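Long-range contacts in Trypsin/chymotrypsin inhibitor (PDB 5YCZ), which inhibits the serine proteases trypsin and alpha-chymotrypsin as a Kunitz-type protein of beta-trefoil fold: residues G53-E61 and T73-P81; G110-K120 and Y131-S139. All coordinates share one frame; numbering follows the deposited sequence.

In the fold
Contact 1 comes first along the chain and contact 2 follows it; their centres lie about 13 Å apart. Both are antiparallel strand pairs of a Kunitz-type beta-trefoil. Contact 1 joins strands 55-60 and 74-77; contact 2 joins strands 116-120 and 131-135. The two pairs meet directly: a backbone hydrogen bond runs from Leu74 N to Phe116 O at 2.6 Å, and Ile76 packs on Phe116 and Ile133. A buried polar cluster also spans them, with Arg115 of contact 2 in a salt bridge to Glu61 of contact 1. The strand pair that holds the predicted reactive bond, Leu56-Ala57, is thus tied to the hairpin of contact 2, which carries two cysteines of the disulfides seen in this structure.

Contact 1: residues G53-E61 and T73-P81; sequences GRPLAFFPE and TLYIMFPEP
Strands 55-60 and 74-77 form an antiparallel pair in the beta-trefoil, and Ala57 faces Met77 in a hydrogen-bonded pair. Ala57 N reaches Met77 O at 3.0 Å. Phe59 and Tyr75 form the next such pair, with Tyr75 N 2.8 Å from Phe59 O. Ile76 packs on both Leu56 and Phe58. Leu56 CD2 sits over the centre of the Phe78 ring, 3.4 Å from the centroid, a CH-pi contact. Phe58 CD1 touches Ile76 CG1 at 3.8 Å. In this Kunitz inhibitor Leu56-Ala57 is the predicted reactive bond; both residues are buried here. Phe59 CE1 meets Met77 CG at 3.6 Å; the sulfur stands oblique to the ring. Phe59, Met77 and Pro79 also pack against the second subunit. At one end Arg54 NH1 forms a salt bridge with Glu80 OE1 at 2.8 Å, on the syn lone pair; the guanidinium and carboxylate planes are 70° apart. The CG of Glu80 lies between its backbone N and carbonyl carbon (chi1 40°), which brings the carboxylate up to Arg54. At the other end Tyr75 OH bonds Ser106 N and donates to Glu61 OE1; the latter bond is modelled improbably short, so its length is doubtful. Glu61 OE1 also forms a salt bridge with Arg115 NE.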
# COMPACT_ATOMS: atom_id res chain seq x y z
N GLY A 53 -2.09 14.57 -7.44
CA GLY A 53 -2.76 13.28 -7.42
C GLY A 53 -2.61 12.62 -6.05
O GLY A 53 -2.69 13.28 -5.01
N ARG A 54 -2.38 11.32 -6.05
CA ARG A 54 -2.11 10.56 -4.84
C ARG A 54 -0.70 10.00 -4.85
O ARG A 54 -0.09 9.83 -5.92
CB ARG A 54 -3.11 9.42 -4.68
CG ARG A 54 -4.42 9.88 -4.10
CD ARG A 54 -5.36 8.73 -4.00
NE ARG A 54 -6.73 9.18 -4.12
CZ ARG A 54 -7.56 9.34 -3.09
NH1 ARG A 54 -7.15 9.07 -1.86
NH2 ARG A 54 -8.80 9.77 -3.31
N PRO A 55 -0.14 9.70 -3.69
CA PRO A 55 1.26 9.25 -3.63
C PRO A 55 1.43 7.83 -4.15
O PRO A 55 0.62 6.94 -3.88
CB PRO A 55 1.61 9.33 -2.14
CG PRO A 55 0.54 10.18 -1.53
CD PRO A 55 -0.69 9.98 -2.35
N LEU A 56 2.52 7.62 -4.88
CA LEU A 56 2.96 6.31 -5.32
C LEU A 56 4.24 5.93 -4.61
O LEU A 56 4.97 6.78 -4.09
CB LEU A 56 3.18 6.28 -6.83
CG LEU A 56 1.93 6.55 -7.66
CD1 LEU A 56 2.30 7.20 -8.95
CD2 LEU A 56 1.19 5.25 -7.91
N ALA A 57 4.51 4.63 -4.58
CA ALA A 57 5.80 4.14 -4.13
C ALA A 57 6.21 3.00 -5.05
O ALA A 57 5.35 2.30 -5.60
CB ALA A 57 5.77 3.69 -2.68
N PHE A 58 7.53 2.83 -5.21
CA PHE A 58 8.11 1.92 -6.19
C PHE A 58 8.99 0.88 -5.52
O PHE A 58 9.64 1.14 -4.51
CB PHE A 58 8.93 2.66 -7.21
CG PHE A 58 8.22 3.82 -7.79
CD1 PHE A 58 7.43 3.66 -8.92
CD2 PHE A 58 8.31 5.07 -7.20
CE1 PHE A 58 6.76 4.73 -9.46
CE2 PHE A 58 7.65 6.15 -7.73
CZ PHE A 58 6.87 5.99 -8.86
N PHE A 59 9.01 -0.32 -6.12
CA PHE A 59 9.64 -1.49 -5.52
C PHE A 59 10.41 -2.22 -6.62
O PHE A 59 9.82 -3.02 -7.36
CB PHE A 59 8.60 -2.39 -4.87
CG PHE A 59 7.86 -1.73 -3.76
CD1 PHE A 59 6.75 -0.94 -4.02
CD2 PHE A 59 8.31 -1.84 -2.45
CE1 PHE A 59 6.08 -0.29 -2.97
CE2 PHE A 59 7.66 -1.21 -1.40
CZ PHE A 59 6.54 -0.43 -1.65
N PRO A 60 11.71 -1.96 -6.75
CA PRO A 60 12.48 -2.65 -7.78
C PRO A 60 12.42 -4.14 -7.56
O PRO A 60 12.48 -4.62 -6.42
CB PRO A 60 13.90 -2.11 -7.57
CG PRO A 60 13.73 -0.89 -6.75
CD PRO A 60 12.56 -1.13 -5.89
N GLU A 61 12.26 -4.89 -8.65
CA GLU A 61 12.21 -6.34 -8.52
C GLU A 61 13.52 -6.90 -8.00
O GLU A 61 13.53 -8.00 -7.43
CB GLU A 61 11.87 -6.99 -9.86
CG GLU A 61 10.39 -7.07 -10.14
CD GLU A 61 10.05 -8.20 -11.11
OE1 GLU A 61 9.33 -9.14 -10.71
OE2 GLU A 61 10.50 -8.15 -12.28
N THR A 73 13.04 -3.55 -14.05
CA THR A 73 11.63 -3.75 -13.73
C THR A 73 11.37 -3.51 -12.25
O THR A 73 12.23 -3.73 -11.39
CB THR A 73 11.13 -5.16 -14.12
OG1 THR A 73 11.99 -6.18 -13.60
CG2 THR A 73 11.01 -5.32 -15.62
N LEU A 74 10.16 -3.03 -11.96
CA LEU A 74 9.72 -2.75 -10.60
C LEU A 74 8.22 -2.93 -10.50
O LEU A 74 7.52 -3.07 -11.50
CB LEU A 74 10.09 -1.34 -10.18
CG LEU A 74 9.71 -0.33 -11.25
CD1 LEU A 74 8.25 0.07 -11.13
CD2 LEU A 74 10.58 0.91 -11.12
N TYR A 75 7.73 -2.83 -9.27
CA TYR A 75 6.31 -2.76 -8.99
C TYR A 75 5.95 -1.36 -8.54
O TYR A 75 6.78 -0.61 -8.01
CB TYR A 75 5.91 -3.73 -7.89
CG TYR A 75 6.45 -5.09 -8.12
CD1 TYR A 75 6.07 -5.81 -9.24
CD2 TYR A 75 7.35 -5.66 -7.23
CE1 TYR A 75 6.57 -7.07 -9.46
CE2 TYR A 75 7.85 -6.92 -7.44
CZ TYR A 75 7.46 -7.63 -8.56
OH TYR A 75 7.95 -8.89 -8.80
N ILE A 76 4.68 -1.01 -8.75
CA ILE A 76 4.16 0.30 -8.41
C ILE A 76 2.89 0.11 -7.62
O ILE A 76 2.08 -0.78 -7.92
CB ILE A 76 3.88 1.16 -9.67
CG1 ILE A 76 5.07 1.14 -10.62
CG2 ILE A 76 3.52 2.60 -9.28
CD1 ILE A 76 4.78 1.76 -12.00
N MET A 77 2.68 0.97 -6.61
CA MET A 77 1.43 0.93 -5.87
C MET A 77 1.11 2.30 -5.31
O MET A 77 1.97 3.18 -5.23
CB MET A 77 1.48 -0.13 -4.77
CG MET A 77 2.58 0.01 -3.73
SD MET A 77 2.08 -0.64 -2.11
CE MET A 77 1.65 -2.32 -2.53
N PHE A 78 -0.17 2.49 -4.98
CA PHE A 78 -0.59 3.58 -4.13
C PHE A 78 -0.63 3.03 -2.71
O PHE A 78 -1.54 2.25 -2.37
CB PHE A 78 -1.97 4.09 -4.54
CG PHE A 78 -2.03 4.73 -5.89
CD1 PHE A 78 -1.89 6.10 -6.04
CD2 PHE A 78 -2.29 3.97 -7.03
CE1 PHE A 78 -1.98 6.71 -7.29
CE2 PHE A 78 -2.39 4.56 -8.28
CZ PHE A 78 -2.23 5.94 -8.41
N PRO A 79 0.31 3.39 -1.86
CA PRO A 79 0.31 2.73 -0.53
C PRO A 79 -0.72 3.33 0.41
O PRO A 79 -0.42 3.95 1.42
CB PRO A 79 1.74 2.97 -0.05
CG PRO A 79 2.15 4.23 -0.69
CD PRO A 79 1.40 4.36 -2.01
N GLU A 80 -1.99 3.18 0.06
CA GLU A 80 -3.05 3.68 0.92
C GLU A 80 -4.19 2.68 0.92
O GLU A 80 -4.27 1.82 0.03
CB GLU A 80 -3.55 5.07 0.50
CG GLU A 80 -3.68 5.27 -0.98
CD GLU A 80 -4.04 6.71 -1.32
OE1 GLU A 80 -5.25 7.04 -1.32
OE2 GLU A 80 -3.11 7.51 -1.56
N PRO A 81 -5.06 2.73 1.91
CA PRO A 81 -6.24 1.89 1.85
C PRO A 81 -7.20 2.46 0.83
O PRO A 81 -7.08 3.60 0.36
CB PRO A 81 -6.82 1.93 3.27
CG PRO A 81 -5.76 2.53 4.10
CD PRO A 81 -5.01 3.46 3.18

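Contact 2: residues G110-K120 and Y131-S139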
# COMPACT_ATOMS: atom_id res chain seq x y z
N GLY A 110 8.31 -16.60 -16.13
CA GLY A 110 7.18 -16.21 -16.94
C GLY A 110 6.92 -14.72 -16.91
O GLY A 110 7.20 -14.02 -15.92
N PRO A 111 6.35 -14.20 -18.00
CA PRO A 111 5.95 -12.80 -18.02
C PRO A 111 4.93 -12.54 -16.92
O PRO A 111 4.13 -13.40 -16.59
CB PRO A 111 5.34 -12.63 -19.41
CG PRO A 111 4.79 -13.98 -19.71
CD PRO A 111 5.76 -14.96 -19.11
N HIS A 112 4.97 -11.33 -16.35
CA HIS A 112 4.08 -10.99 -15.25
C HIS A 112 3.62 -9.55 -15.40
O HIS A 112 4.44 -8.64 -15.51
CB HIS A 112 4.77 -11.17 -13.90
CG HIS A 112 3.82 -11.32 -12.76
ND1 HIS A 112 2.77 -12.21 -12.79
CD2 HIS A 112 3.73 -10.66 -11.58
CE1 HIS A 112 2.08 -12.09 -11.67
NE2 HIS A 112 2.64 -11.17 -10.91
N ASN A 113 2.30 -9.34 -15.37
CA ASN A 113 1.73 -8.07 -15.82
C ASN A 113 1.80 -6.96 -14.79
O ASN A 113 1.36 -5.84 -15.09
CB ASN A 113 0.28 -8.27 -16.24
CG ASN A 113 0.17 -9.00 -17.54
OD1 ASN A 113 -0.64 -9.93 -17.70
ND2 ASN A 113 0.99 -8.59 -18.49
N SER A 114 2.32 -7.21 -13.60
CA SER A 114 2.56 -6.12 -12.67
C SER A 114 3.98 -5.55 -12.78
O SER A 114 4.37 -4.73 -11.95
CB SER A 114 2.28 -6.57 -11.23
OG SER A 114 2.66 -7.92 -11.02
N ARG A 115 4.74 -5.95 -13.80
CA ARG A 115 6.12 -5.48 -13.94
C ARG A 115 6.16 -4.26 -14.84
O ARG A 115 5.81 -4.32 -16.02
CB ARG A 115 7.02 -6.58 -14.49
CG ARG A 115 7.43 -7.62 -13.48
CD ARG A 115 7.64 -8.95 -14.18
NE ARG A 115 8.21 -9.94 -13.28
CZ ARG A 115 8.34 -11.23 -13.57
NH1 ARG A 115 7.94 -11.69 -14.75
NH2 ARG A 115 8.85 -12.07 -12.68
N PHE A 116 6.62 -3.15 -14.28
CA PHE A 116 6.79 -1.92 -15.03
C PHE A 116 8.25 -1.51 -14.95
O PHE A 116 8.99 -1.93 -14.06
CB PHE A 116 5.87 -0.81 -14.48
CG PHE A 116 4.42 -1.15 -14.55
CD1 PHE A 116 3.83 -1.97 -13.59
CD2 PHE A 116 3.63 -0.67 -15.58
CE1 PHE A 116 2.49 -2.30 -13.65
CE2 PHE A 116 2.29 -0.99 -15.65
CZ PHE A 116 1.70 -1.80 -14.68
N ALA A 117 8.67 -0.69 -15.92
CA ALA A 117 9.97 -0.03 -15.87
C ALA A 117 9.78 1.45 -16.15
O ALA A 117 8.79 1.85 -16.77
CB ALA A 117 10.94 -0.63 -16.89
N ILE A 118 10.73 2.25 -15.67
CA ILE A 118 10.75 3.69 -15.92
C ILE A 118 11.97 4.04 -16.77
O ILE A 118 13.08 3.53 -16.55
CB ILE A 118 10.77 4.50 -14.61
CG1 ILE A 118 9.55 4.14 -13.77
CG2 ILE A 118 10.79 6.00 -14.90
CD1 ILE A 118 9.81 4.23 -12.28
N ARG A 119 11.76 4.95 -17.72
CA ARG A 119 12.79 5.37 -18.66
C ARG A 119 12.70 6.87 -18.84
O ARG A 119 11.62 7.46 -18.69
CB ARG A 119 12.62 4.67 -20.02
CG ARG A 119 12.86 3.18 -19.97
CD ARG A 119 13.30 2.62 -21.32
NE ARG A 119 14.47 1.76 -21.18
CZ ARG A 119 14.41 0.48 -20.85
NH1 ARG A 119 13.23 -0.10 -20.63
NH2 ARG A 119 15.54 -0.23 -20.74
N LYS A 120 13.83 7.49 -19.19
CA LYS A 120 13.86 8.91 -19.53
C LYS A 120 13.11 9.17 -20.83
O LYS A 120 12.97 8.30 -21.68
CB LYS A 120 15.31 9.41 -19.65
CG LYS A 120 15.57 10.82 -19.08
CD LYS A 120 16.86 10.90 -18.26
CE LYS A 120 16.94 12.17 -17.38
NZ LYS A 120 18.03 12.08 -16.36
N TYR A 131 10.26 11.42 -17.44
CA TYR A 131 10.27 9.98 -17.55
C TYR A 131 8.97 9.50 -18.15
O TYR A 131 8.00 10.26 -18.30
CB TYR A 131 10.54 9.32 -16.20
CG TYR A 131 11.87 9.72 -15.58
CD1 TYR A 131 13.00 8.94 -15.76
CD2 TYR A 131 11.98 10.89 -14.82
CE1 TYR A 131 14.22 9.31 -15.21
CE2 TYR A 131 13.20 11.27 -14.27
CZ TYR A 131 14.31 10.48 -14.46
OH TYR A 131 15.51 10.85 -13.92
N GLN A 132 8.96 8.24 -18.54
CA GLN A 132 7.75 7.53 -18.89
C GLN A 132 7.75 6.18 -18.17
O GLN A 132 8.78 5.75 -17.61
CB GLN A 132 7.64 7.32 -20.39
CG GLN A 132 8.07 8.49 -21.22
CD GLN A 132 8.61 8.02 -22.55
OE1 GLN A 132 9.11 6.90 -22.66
NE2 GLN A 132 8.50 8.87 -23.57
N ILE A 133 6.60 5.51 -18.18
CA ILE A 133 6.46 4.17 -17.63
C ILE A 133 6.22 3.21 -18.77
O ILE A 133 5.41 3.47 -19.67
CB ILE A 133 5.32 4.10 -16.62
CG1 ILE A 133 5.57 5.15 -15.54
CG2 ILE A 133 5.20 2.67 -16.07
CD1 ILE A 133 4.86 4.85 -14.25
N GLU A 134 6.92 2.09 -18.75
CA GLU A 134 6.74 1.06 -19.74
C GLU A 134 6.16 -0.16 -19.05
O GLU A 134 6.44 -0.41 -17.88
CB GLU A 134 8.06 0.71 -20.40
CG GLU A 134 8.52 1.79 -21.36
CD GLU A 134 9.30 1.22 -22.51
OE1 GLU A 134 8.65 0.72 -23.48
OE2 GLU A 134 10.55 1.25 -22.44
N VAL A 135 5.32 -0.88 -19.79
CA VAL A 135 4.80 -2.18 -19.37
C VAL A 135 5.77 -3.25 -19.84
O VAL A 135 5.91 -3.48 -21.04
CB VAL A 135 3.40 -2.41 -19.96
CG1 VAL A 135 2.75 -3.61 -19.32
CG2 VAL A 135 2.57 -1.15 -19.80
N CYS A 136 6.47 -3.92 -18.91
CA CYS A 136 7.52 -4.87 -19.29
C CYS A 136 7.33 -6.21 -18.61
O CYS A 136 7.94 -6.49 -17.58
CB CYS A 136 8.91 -4.31 -18.98
SG CYS A 136 9.38 -2.84 -19.93
N PRO A 137 6.51 -7.08 -19.19
CA PRO A 137 6.21 -8.36 -18.53
C PRO A 137 7.43 -9.18 -18.17
O PRO A 137 7.34 -10.02 -17.26
CB PRO A 137 5.34 -9.08 -19.56
CG PRO A 137 4.66 -7.98 -20.26
CD PRO A 137 5.65 -6.85 -20.35
N CYS A 138 8.57 -8.98 -18.81
CA CYS A 138 9.75 -9.78 -18.52
C CYS A 138 10.69 -9.01 -17.60
O CYS A 138 11.06 -7.87 -17.90
CB CYS A 138 10.47 -10.16 -19.81
SG CYS A 138 9.55 -11.33 -20.79
N SER A 139 11.09 -9.65 -16.51
CA SER A 139 11.99 -8.99 -15.57
C SER A 139 13.26 -8.55 -16.28
O SER A 139 13.66 -9.11 -17.30
CB SER A 139 12.33 -9.90 -14.39
OG SER A 139 11.28 -9.93 -13.44
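This is a beta hairpin of the beta-trefoil whose arms, strands 116-120 and 131-135, continue into paired loops. Strand 131-135 also borders strand 153-159; on the other side of the hairpin Phe116 and Ile118 bond the backbones of Leu74 and Gly71. Ala117 with Glu134 and Arg119 with Gln132 are hydrogen-bonded antiparallel pairs. Each residue in these pairs both donates and accepts a backbone bond, and Glu134 N reaches Ala117 O at 2.7 Å. Phe116, Ile118, Ile133 and Val135 share the other face. The Phe116 ring meets Ile133 CG2 through CD2 at 3.7 Å, and Val135 lies alongside it. Ile118 points CG2 at Tyr131 CB, 3.6 Å away; the hydroxyl of Tyr131 bonds Leu5 N. On the face of Ala117, Arg119 NH1 forms a long salt bridge with Glu134 OE2 at 3.5 Å. The Arg119 chain bends at chi3 (132°) to turn its guanidinium to that carboxylate, and the two planes stand 78° apart. Cys136 SG lies beside Ala117 CB and is bonded to Cys151, while Cys138 is bonded to Cys147. Beyond the strands, a type I turn from His112 to Arg115 leads into strand 116-120. Pro111 CB packs on Pro137 CB at 3.6 Å. Arg115 runs extended; His112 CB and Ser139 CB lie over opposite faces of its guanidinium, both toward the rim. Arg115 NH1 bonds Gly110 O at 2.7 Å. Pro137 O takes two bonds, one from His112 N at 2.9 Å and one from Arg115 NH1 at 3.1 Å, the latter in the guanidinium plane.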